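Transcriptional regulator, GntR family (Ralstonia eutropha, PDB 3IHU) probably binds DNA as a transcription regulator, with a GntR-type winged helix-turn-helix domain joined to a helical FCD domain. Local coordinates at residues G28-T33 and N139-F144; E135-A140 and S177-R182. All blocks are in the same frame, centred on the assembly; numbering follows the deposited sequence. Where two conformers were deposited one is given.

Contact 1: residues G28-T33 and N139-F144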
loop_
_atom_site.group_PDB
_atom_site.type_symbol
_atom_site.label_atom_id
_atom_site.label_comp_id
_atom_site.label_asym_id
_atom_site.label_seq_id
_atom_site.Cartn_x
_atom_site.Cartn_y
_atom_site.Cartn_z
ATOM N N GLY A 28 -0.167 -5.467 8.654
ATOM C CA GLY A 28 -1.143 -5.534 9.739
ATOM C C GLY A 28 -2.078 -4.334 9.807
ATOM O O GLY A 28 -3.255 -4.482 10.103
ATOM N N LEU A 29 -1.586 -3.141 9.493
ATOM C CA LEU A 29 -2.446 -1.950 9.488
ATOM C C LEU A 29 -3.516 -2.109 8.412
ATOM O O LEU A 29 -4.678 -1.868 8.651
ATOM C CB LEU A 29 -1.637 -0.656 9.260
ATOM C CG LEU A 29 -1.159 0.037 10.536
ATOM C CD1 LEU A 29 0.051 0.985 10.213
ATOM C CD2 LEU A 29 -2.326 0.751 11.223
ATOM N N GLU A 30 -3.107 -2.589 7.254
ATOM C CA GLU A 30 -4.029 -2.861 6.159
ATOM C C GLU A 30 -4.957 -4.010 6.472
ATOM O O GLU A 30 -6.128 -3.982 6.124
ATOM C CB GLU A 30 -3.245 -3.199 4.876
ATOM C CG GLU A 30 -4.173 -3.395 3.668
ATOM C CD GLU A 30 -3.449 -3.457 2.335
ATOM O OE1 GLU A 30 -2.199 -3.521 2.317
ATOM O OE2 GLU A 30 -4.163 -3.477 1.308
ATOM N N LEU A 31 -4.425 -5.036 7.116
ATOM C CA LEU A 31 -5.230 -6.193 7.448
ATOM C C LEU A 31 -6.102 -5.992 8.672
ATOM O O LEU A 31 -7.040 -6.775 8.885
ATOM C CB LEU A 31 -4.345 -7.415 7.648
ATOM C CG LEU A 31 -3.639 -7.969 6.400
ATOM C CD1 LEU A 31 -2.803 -9.224 6.727
ATOM C CD2 LEU A 31 -4.692 -8.313 5.317
ATOM N N GLY A 32 -5.799 -4.987 9.494
ATOM C CA GLY A 32 -6.603 -4.727 10.682
ATOM C C GLY A 32 -6.066 -5.329 11.961
ATOM O O GLY A 32 -6.723 -5.241 12.976
ATOM N N THR A 33 -4.884 -5.929 11.940
ATOM C CA THR A 33 -4.305 -6.497 13.169
ATOM C C THR A 33 -3.499 -5.469 14.005
ATOM O O THR A 33 -3.159 -5.743 15.118
ATOM C CB THR A 33 -3.368 -7.643 12.846
ATOM O OG1 THR A 33 -2.427 -7.192 11.876
ATOM C CG2 THR A 33 -4.172 -8.887 12.300
ATOM N N ASN A 139 -3.858 -9.057 0.059
ATOM C CA ASN A 139 -2.650 -9.770 -0.396
ATOM C C ASN A 139 -2.582 -9.709 -1.922
ATOM O O ASN A 139 -1.508 -9.573 -2.487
ATOM C CB ASN A 139 -2.603 -11.259 0.055
ATOM C CG ASN A 139 -2.644 -11.461 1.604
ATOM O OD1 ASN A 139 -2.279 -10.600 2.386
ATOM N ND2 ASN A 139 -3.101 -12.640 2.020
ATOM N N ALA A 140 -3.720 -9.858 -2.597
ATOM C CA ALA A 140 -3.699 -9.775 -4.049
ATOM C C ALA A 140 -3.413 -8.307 -4.436
ATOM O O ALA A 140 -2.752 -8.063 -5.404
ATOM C CB ALA A 140 -5.031 -10.266 -4.686
ATOM N N ARG A 141 -3.900 -7.344 -3.660
ATOM C CA ARG A 141 -3.559 -5.942 -3.906
ATOM C C ARG A 141 -2.043 -5.745 -3.863
ATOM O O ARG A 141 -1.437 -5.183 -4.793
ATOM C CB ARG A 141 -4.259 -4.995 -2.944
ATOM C CG ARG A 141 -3.988 -3.474 -3.304
ATOM C CD ARG A 141 -4.104 -2.566 -2.093
ATOM N NE ARG A 141 -3.072 -2.828 -1.089
ATOM C CZ ARG A 141 -1.776 -2.528 -1.217
ATOM N NH1 ARG A 141 -1.270 -1.998 -2.335
ATOM N NH2 ARG A 141 -0.944 -2.819 -0.235
ATOM N N ARG A 142 -1.420 -6.215 -2.790
ATOM C CA ARG A 142 0.022 -6.083 -2.675
ATOM C C ARG A 142 0.715 -6.718 -3.904
ATOM O O ARG A 142 1.607 -6.086 -4.490
ATOM C CB ARG A 142 0.528 -6.642 -1.332
ATOM C CG ARG A 142 1.790 -5.962 -0.802
ATOM C CD ARG A 142 2.093 -6.243 0.702
ATOM N NE ARG A 142 1.159 -5.590 1.632
ATOM C CZ ARG A 142 1.233 -4.317 2.044
ATOM N NH1 ARG A 142 2.189 -3.507 1.610
ATOM N NH2 ARG A 142 0.324 -3.853 2.895
ATOM N N HIS A 143 0.306 -7.926 -4.312
ATOM C CA HIS A 143 0.875 -8.573 -5.471
ATOM C C HIS A 143 0.726 -7.787 -6.789
ATOM O O HIS A 143 1.645 -7.731 -7.619
ATOM C CB HIS A 143 0.247 -9.992 -5.621
ATOM C CG HIS A 143 0.873 -10.803 -6.693
ATOM N ND1 HIS A 143 2.241 -10.980 -6.783
ATOM C CD2 HIS A 143 0.333 -11.501 -7.726
ATOM C CE1 HIS A 143 2.513 -11.741 -7.830
ATOM N NE2 HIS A 143 1.376 -12.072 -8.415
ATOM N N PHE A 144 -0.443 -7.197 -6.978
ATOM C CA PHE A 144 -0.719 -6.345 -8.117
ATOM C C PHE A 144 0.281 -5.181 -8.177
ATOM O O PHE A 144 0.933 -4.963 -9.199
ATOM C CB PHE A 144 -2.133 -5.797 -7.941
ATOM C CG PHE A 144 -2.577 -4.884 -9.008
ATOM C CD1 PHE A 144 -2.658 -5.311 -10.298
ATOM C CD2 PHE A 144 -2.956 -3.590 -8.715
ATOM C CE1 PHE A 144 -3.123 -4.469 -11.285
ATOM C CE2 PHE A 144 -3.426 -2.741 -9.703
ATOM C CZ PHE A 144 -3.505 -3.204 -10.993
#

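Contact 2: residues E135-A140 and S177-R182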
loop_
_atom_site.group_PDB
_atom_site.type_symbol
_atom_site.label_atom_id
_atom_site.label_comp_id
_atom_site.label_asym_id
_atom_site.label_seq_id
_atom_site.Cartn_x
_atom_site.Cartn_y
_atom_site.Cartn_z
ATOM N N GLU A 135 -8.613 -10.109 3.740
ATOM C CA GLU A 135 -7.246 -10.587 3.873
ATOM C C GLU A 135 -6.652 -10.919 2.513
ATOM O O GLU A 135 -5.572 -10.396 2.154
ATOM C CB GLU A 135 -7.185 -11.821 4.787
ATOM C CG GLU A 135 -5.734 -12.332 4.957
ATOM C CD GLU A 135 -5.561 -13.330 6.106
ATOM O OE1 GLU A 135 -6.554 -13.660 6.816
ATOM O OE2 GLU A 135 -4.410 -13.784 6.272
ATOM N N THR A 136 -7.360 -11.768 1.764
ATOM C CA THR A 136 -6.893 -12.197 0.447
ATOM C C THR A 136 -6.959 -11.039 -0.538
ATOM O O THR A 136 -6.161 -10.954 -1.453
ATOM C CB THR A 136 -7.729 -13.353 -0.133
ATOM O OG1 THR A 136 -9.096 -12.941 -0.216
ATOM C CG2 THR A 136 -7.612 -14.624 0.729
ATOM N N PHE A 137 -7.886 -10.112 -0.349
ATOM C CA PHE A 137 -7.946 -8.960 -1.246
ATOM C C PHE A 137 -6.694 -8.128 -1.012
ATOM O O PHE A 137 -6.042 -7.718 -1.960
ATOM C CB PHE A 137 -9.210 -8.123 -1.026
ATOM C CG PHE A 137 -9.401 -7.043 -2.053
ATOM C CD1 PHE A 137 -9.979 -7.324 -3.261
ATOM C CD2 PHE A 137 -8.971 -5.736 -1.810
ATOM C CE1 PHE A 137 -10.135 -6.319 -4.217
ATOM C CE2 PHE A 137 -9.121 -4.754 -2.747
ATOM C CZ PHE A 137 -9.714 -5.042 -3.961
ATOM N N SER A 138 -6.355 -7.890 0.257
ATOM C CA SER A 138 -5.159 -7.100 0.574
ATOM C C SER A 138 -3.913 -7.739 0.026
ATOM O O SER A 138 -3.026 -7.025 -0.451
ATOM C CB SER A 138 -4.960 -6.905 2.060
ATOM O OG SER A 138 -5.886 -5.993 2.546
ATOM N N ASN A 139 -3.858 -9.057 0.059
ATOM C CA ASN A 139 -2.650 -9.770 -0.396
ATOM C C ASN A 139 -2.582 -9.709 -1.922
ATOM O O ASN A 139 -1.508 -9.573 -2.487
ATOM C CB ASN A 139 -2.603 -11.259 0.055
ATOM C CG ASN A 139 -2.644 -11.461 1.604
ATOM O OD1 ASN A 139 -2.279 -10.600 2.386
ATOM N ND2 ASN A 139 -3.101 -12.640 2.020
ATOM N N ALA A 140 -3.720 -9.858 -2.597
ATOM C CA ALA A 140 -3.699 -9.775 -4.049
ATOM C C ALA A 140 -3.413 -8.307 -4.436
ATOM O O ALA A 140 -2.752 -8.063 -5.404
ATOM C CB ALA A 140 -5.031 -10.266 -4.686
ATOM N N SER A 177 -14.185 -0.681 3.238
ATOM C CA SER A 177 -15.560 -0.424 2.822
ATOM C C SER A 177 -15.701 0.093 1.373
ATOM O O SER A 177 -16.828 0.174 0.868
ATOM C CB SER A 177 -16.241 0.573 3.793
ATOM O OG SER A 177 -15.709 1.891 3.598
ATOM N N LEU A 178 -14.570 0.441 0.729
ATOM C CA LEU A 178 -14.567 0.956 -0.652
ATOM C C LEU A 178 -14.049 -0.056 -1.691
ATOM O O LEU A 178 -13.660 0.307 -2.840
ATOM C CB LEU A 178 -13.751 2.247 -0.705
ATOM C CG LEU A 178 -14.301 3.334 0.248
ATOM C CD1 LEU A 178 -13.289 4.452 0.426
ATOM C CD2 LEU A 178 -15.680 3.892 -0.214
ATOM N N ARG A 179 -14.074 -1.336 -1.315
ATOM C CA ARG A 179 -13.469 -2.383 -2.159
ATOM C C ARG A 179 -14.084 -2.531 -3.578
ATOM O O ARG A 179 -13.379 -2.801 -4.555
ATOM C CB ARG A 179 -13.553 -3.704 -1.449
ATOM C CG ARG A 179 -12.774 -4.752 -2.141
ATOM C CD ARG A 179 -12.679 -6.012 -1.335
ATOM N NE ARG A 179 -12.193 -5.799 0.017
ATOM C CZ ARG A 179 -12.873 -6.182 1.109
ATOM N NH1 ARG A 179 -14.044 -6.769 0.987
ATOM N NH2 ARG A 179 -12.380 -5.974 2.337
ATOM N N GLN A 180 -15.398 -2.376 -3.686
ATOM C CA GLN A 180 -16.025 -2.428 -5.012
ATOM C C GLN A 180 -15.374 -1.397 -5.934
ATOM O O GLN A 180 -14.934 -1.735 -7.008
ATOM C CB GLN A 180 -17.516 -2.171 -4.919
ATOM C CG GLN A 180 -18.202 -3.239 -4.068
ATOM C CD GLN A 180 -19.711 -3.060 -3.927
ATOM O OE1 GLN A 180 -20.219 -2.642 -2.866
ATOM N NE2 GLN A 180 -20.426 -3.417 -4.964
HETATM N N MSE A 181 -15.305 -0.140 -5.492
HETATM C CA MSE A 181 -14.766 0.963 -6.292
HETATM C C MSE A 181 -13.280 0.722 -6.557
HETATM O O MSE A 181 -12.764 0.943 -7.662
HETATM C CB MSE A 181 -14.985 2.305 -5.547
HETATM C CG MSE A 181 -14.301 3.547 -6.135
HETATM SE SE MSE A 181 -14.168 5.017 -4.832
HETATM C CE MSE A 181 -12.660 4.346 -3.774
ATOM N N ARG A 182 -12.573 0.277 -5.522
ATOM C CA ARG A 182 -11.134 0.088 -5.667
ATOM C C ARG A 182 -10.846 -1.003 -6.704
ATOM O O ARG A 182 -9.935 -0.888 -7.495
ATOM C CB ARG A 182 -10.477 -0.197 -4.307
ATOM C CG ARG A 182 -10.624 0.990 -3.320
ATOM C CD ARG A 182 -10.280 0.599 -1.860
ATOM N NE ARG A 182 -9.030 -0.141 -1.838
ATOM C CZ ARG A 182 -8.756 -1.187 -1.084
ATOM N NH1 ARG A 182 -9.647 -1.666 -0.220
ATOM N NH2 ARG A 182 -7.588 -1.775 -1.217
HETATM O O HOH W 1 -6.540 -3.801 0.467
#

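Contact 1: residues G28-T33 and N139-F144
L31, in the last turn of helix 17-31, and N139, in helix 134-152, make the nearest backbone approach, with 9.0 Å between their CA atoms, so the two helices meet through long side chains. The motif is a salt-bridge network between the GntR-family region and the FCD domain: the carboxylate of E30 is held by two successive arginines, R141 and R142. With CG anti to the backbone N (chi1 -176°), the extended chain carries the E30 carboxylate to the arginines. R141 grips it side-on: NE donates a hydrogen bond to E30 OE2 (2.7 Å), and NH2 donates one to E30 OE1 (2.9 Å). Both bonds come from the syn side, and the two flat groups lie nearly coplanar, 27° apart. The guanidinium of R142 is turned 74° to the carboxylate and has R141 NH2 over one face. The carboxylate shared by both arginines probably offsets the charge of the two guanidiniums. R141 NH1 is also hydrogen-bonded to H165 ND1, and Y145 makes a cation-pi contact with R141. L31 CD2 only brushes N139 OD1, at 4.4 Å. R142 is modelled in two conformers; in one of them NH2 lies 2.6 Å from E30 OE1, a less certain second salt bridge.

Contact 2: residues E135-A140 and S177-R182
F137 presents one face of its ring to the aliphatic part of R179, whose CD stands 3.5 Å from the ring centroid and 14° off the ring normal, a CH-pi contact. The closest pair is R179 CD and F137 CG at 3.5 Å. R179 CG lies over the same face toward its CZ end, 3.6 Å from F137 CZ, so the methylene chain runs across the face while the guanidinium, tilted 52° to the ring, passes beyond it. The bend at chi3 (-53°) keeps NE close above the ring plane, near F137 CG. R182 comes to the ring differently: its NH2 is near the ring plane at the edge, 3.7 Å from F137 CE2, and its guanidinium stands almost perpendicular to the phenyl, with CE2 over one of its own faces. Polar partners hold that group in place, NH1 bonding to L175 O and NH2 to Y186 OH. A water lying in the R182 guanidinium plane also accepts a bond from NH2 at 2.8 Å and is 3.1 Å from S138 OG, bridging the two helices beside the ring. This is helix-to-helix packing inside the FCD bundle: F137, on helix 134-152, touches the start of helix 179-195 and also L125 and A128 of helix 112-130, while L178, at the N-cap position, packs on helix 198-219.

Contacts 1 and 2 have centres about 8 Å apart and share helix 134-152, overlapping at N139 and A140. Along the chain, helix 17-31 comes first, then the common helix, then helix 179-195. Contact 1 ties the GntR-family region to the FCD domain, whereas contact 2 lies within the FCD bundle; neighbouring residues of one short run of helix 134-152 meet both partners. The two meet directly: L31 CD2 packs 3.6 Å from S138 CB, R141 CD lies 3.7 Å from R182 NH2, and S138 OG makes a weak hydrogen bond with E30 OE2. The GntR-family region, probably the DNA-binding part, thus meets the same helix that packs inside the FCD domain.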